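Local coordinates for protein TetR family transcriptional repressor LfrR (PDB 2V57) that represses transcription of the lfrRA operon, which encodes a mycobacterial efflux pump and its regulator, by binding directly to the promoter region upstream of lfrR, at residues R17-A22 with A42-S47. Sequence-based numbering, arbitrary orientation.
Sequences RAILDA and AGVGRS
Ala42 presses its methyl onto helix 11-27 between Ala18, Ile19 and Ala22, where the turn of the TetR-family helix-turn-helix meets the first helix of the DNA-binding domain. The methyl comes in over one turn of that helix. Ala42 CB lies 3.6 Å from Ala18 O and 3.7 Å from Ala22 CB. The helix backbone is met at Ile19 CA, 3.9 Å from Ala42 CB. Ala18 O is already the acceptor for Ala22 N within the helix, so the methyl packs against a carbonyl engaged in its own turn. Ala22 points its CB back at Ala42, meeting both its methyl and its backbone N; with such small side chains the CA atoms of Ala22 and Ala42 come within 5.2 Å.

Beyond Ala42, Gly43 ends helix 35-42 in a Schellman motif with positive phi (78°), and the chain then turns so that Val44 also faces helix 11-27. Ile19 answers it from the flank of the helix: chi1 near -60° (-63°) sets CG1 toward Val44, while chi2, near anti at 162°, swings CD1 past it. Ile19 also touches Leu59 of helix 56-77 and Tyr52 of helix 46-52, while Val44 packs on Val49, tying the turn into the small hydrophobic core. No hydrogen bond crosses between the segments; here the meeting is branch against branch, Ile19 CG1 lying 4.2 Å from Val44 CG2.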
ATOM      1  N   ARG B  17      22.180  -9.304  11.170  1.00 25.56           N
ATOM      2  CA  ARG B  17      21.244 -10.156  10.441  1.00 29.69           C
ATOM      3  C   ARG B  17      20.154 -10.702  11.364  1.00 27.34           C
ATOM      4  O   ARG B  17      18.990 -10.772  10.985  1.00 22.27           O
ATOM      5  CB  ARG B  17      21.967 -11.296   9.728  1.00 35.50           C
ATOM      6  N   ALA B  18      20.537 -11.070  12.582  1.00 25.08           N
ATOM      7  CA  ALA B  18      19.562 -11.526  13.579  1.00 27.09           C
ATOM      8  C   ALA B  18      18.512 -10.467  13.926  1.00 22.55           C
ATOM      9  O   ALA B  18      17.311 -10.774  14.012  1.00 25.07           O
ATOM     10  CB  ALA B  18      20.276 -12.022  14.847  1.00 25.50           C
ATOM     11  N   ILE B  19      18.954  -9.229  14.139  1.00 19.64           N
ATOM     12  CA  ILE B  19      18.047  -8.117  14.451  1.00 18.33           C
ATOM     13  C   ILE B  19      17.096  -7.835  13.287  1.00 22.01           C
ATOM     14  O   ILE B  19      15.870  -7.703  13.470  1.00 21.83           O
ATOM     15  CB  ILE B  19      18.842  -6.836  14.819  1.00 19.35           C
ATOM     16  CG1 ILE B  19      19.681  -7.075  16.088  1.00 24.16           C
ATOM     17  CG2 ILE B  19      17.903  -5.636  14.990  1.00 23.56           C
ATOM     18  CD1 ILE B  19      20.814  -6.040  16.288  1.00 27.97           C
ATOM     19  N   LEU B  20      17.650  -7.775  12.081  1.00 20.17           N
ATOM     20  CA  LEU B  20      16.834  -7.537  10.890  1.00 20.56           C
ATOM     21  C   LEU B  20      15.829  -8.665  10.643  1.00 20.35           C
ATOM     22  O   LEU B  20      14.681  -8.414  10.292  1.00 22.20           O
ATOM     23  CB  LEU B  20      17.722  -7.355   9.662  1.00 23.02           C
ATOM     24  CG  LEU B  20      18.503  -6.037   9.645  1.00 25.57           C
ATOM     25  CD1 LEU B  20      19.443  -6.009   8.446  1.00 28.88           C
ATOM     26  CD2 LEU B  20      17.563  -4.841   9.629  1.00 24.96           C
ATOM     27  N   ASP B  21      16.275  -9.906  10.819  1.00 23.89           N
ATOM     28  CA  ASP B  21      15.409 -11.052  10.612  1.00 27.55           C
ATOM     29  C   ASP B  21      14.296 -11.057  11.661  1.00 24.99           C
ATOM     30  O   ASP B  21      13.155 -11.374  11.354  1.00 23.20           O
ATOM     31  CB  ASP B  21      16.198 -12.362  10.662  1.00 22.36           C
ATOM     32  CG  ASP B  21      16.981 -12.638   9.377  1.00 30.93           C
ATOM     33  OD1 ASP B  21      16.841 -11.876   8.405  1.00 34.60           O
ATOM     34  OD2 ASP B  21      17.740 -13.635   9.350  1.00 42.25           O
ATOM     35  N   ALA B  22      14.629 -10.680  12.892  1.00 18.95           N
ATOM     36  CA  ALA B  22      13.620 -10.572  13.936  1.00 21.28           C
ATOM     37  C   ALA B  22      12.629  -9.440  13.647  1.00 19.16           C
ATOM     38  O   ALA B  22      11.426  -9.571  13.913  1.00 21.06           O
ATOM     39  CB  ALA B  22      14.268 -10.378  15.314  1.00 21.18           C
ATOM     40  N   ALA B  42      15.253 -11.246  18.723  1.00 23.25           N
ATOM     41  CA  ALA B  42      16.546 -11.498  18.094  1.00 25.90           C
ATOM     42  C   ALA B  42      17.519 -12.176  19.042  1.00 29.73           C
ATOM     43  O   ALA B  42      18.596 -12.584  18.626  1.00 31.65           O
ATOM     44  CB  ALA B  42      17.153 -10.207  17.590  1.00 23.44           C
ATOM     45  N   GLY B  43      17.150 -12.282  20.314  1.00 23.28           N
ATOM     46  CA  GLY B  43      18.011 -12.932  21.289  1.00 31.75           C
ATOM     47  C   GLY B  43      19.152 -12.043  21.756  1.00 34.36           C
ATOM     48  O   GLY B  43      20.197 -12.522  22.200  1.00 37.22           O
ATOM     49  N   VAL B  44      18.955 -10.735  21.655  1.00 32.90           N
ATOM     50  CA  VAL B  44      19.971  -9.778  22.095  1.00 39.93           C
ATOM     51  C   VAL B  44      19.376  -8.757  23.059  1.00 42.51           C
ATOM     52  O   VAL B  44      18.162  -8.551  23.093  1.00 42.00           O
ATOM     53  CB  VAL B  44      20.634  -9.056  20.909  1.00 41.60           C
ATOM     54  CG1 VAL B  44      21.274 -10.065  19.973  1.00 41.61           C
ATOM     55  CG2 VAL B  44      19.612  -8.212  20.160  1.00 37.88           C
ATOM     56  N   GLY B  45      20.233  -8.126  23.854  1.00 44.30           N
ATOM     57  CA  GLY B  45      19.773  -7.139  24.809  1.00 41.83           C
ATOM     58  C   GLY B  45      19.398  -5.818  24.161  1.00 40.59           C
ATOM     59  O   GLY B  45      19.897  -5.457  23.087  1.00 35.48           O
ATOM     60  N   ARG B  46      18.505  -5.089  24.820  1.00 40.45           N
ATOM     61  CA  ARG B  46      18.117  -3.765  24.360  1.00 44.55           C
ATOM     62  C   ARG B  46      19.365  -2.898  24.201  1.00 43.47           C
ATOM     63  O   ARG B  46      19.490  -2.116  23.257  1.00 42.43           O
ATOM     64  CB  ARG B  46      17.152  -3.125  25.356  1.00 51.80           C
ATOM     65  CG  ARG B  46      16.308  -2.024  24.759  1.00 61.53           C
ATOM     66  CD  ARG B  46      15.450  -1.349  25.813  1.00 71.60           C
ATOM     67  NE  ARG B  46      14.642  -0.275  25.239  1.00 79.27           N
ATOM     68  CZ  ARG B  46      13.352  -0.388  24.936  1.00 82.56           C
ATOM     69  NH1 ARG B  46      12.707  -1.527  25.161  1.00 84.65           N
ATOM     70  NH2 ARG B  46      12.702   0.644  24.419  1.00 80.18           N
ATOM     71  N   SER B  47      20.293  -3.065  25.134  1.00 40.54           N
ATOM     72  CA  SER B  47      21.554  -2.341  25.118  1.00 45.86           C
ATOM     73  C   SER B  47      22.332  -2.614  23.825  1.00 43.53           C
ATOM     74  O   SER B  47      22.855  -1.700  23.178  1.00 38.21           O
ATOM     75  CB  SER B  47      22.380  -2.754  26.339  1.00 48.51           C
ATOM     76  OG  SER B  47      23.582  -2.025  26.421  1.00 56.63           O
TER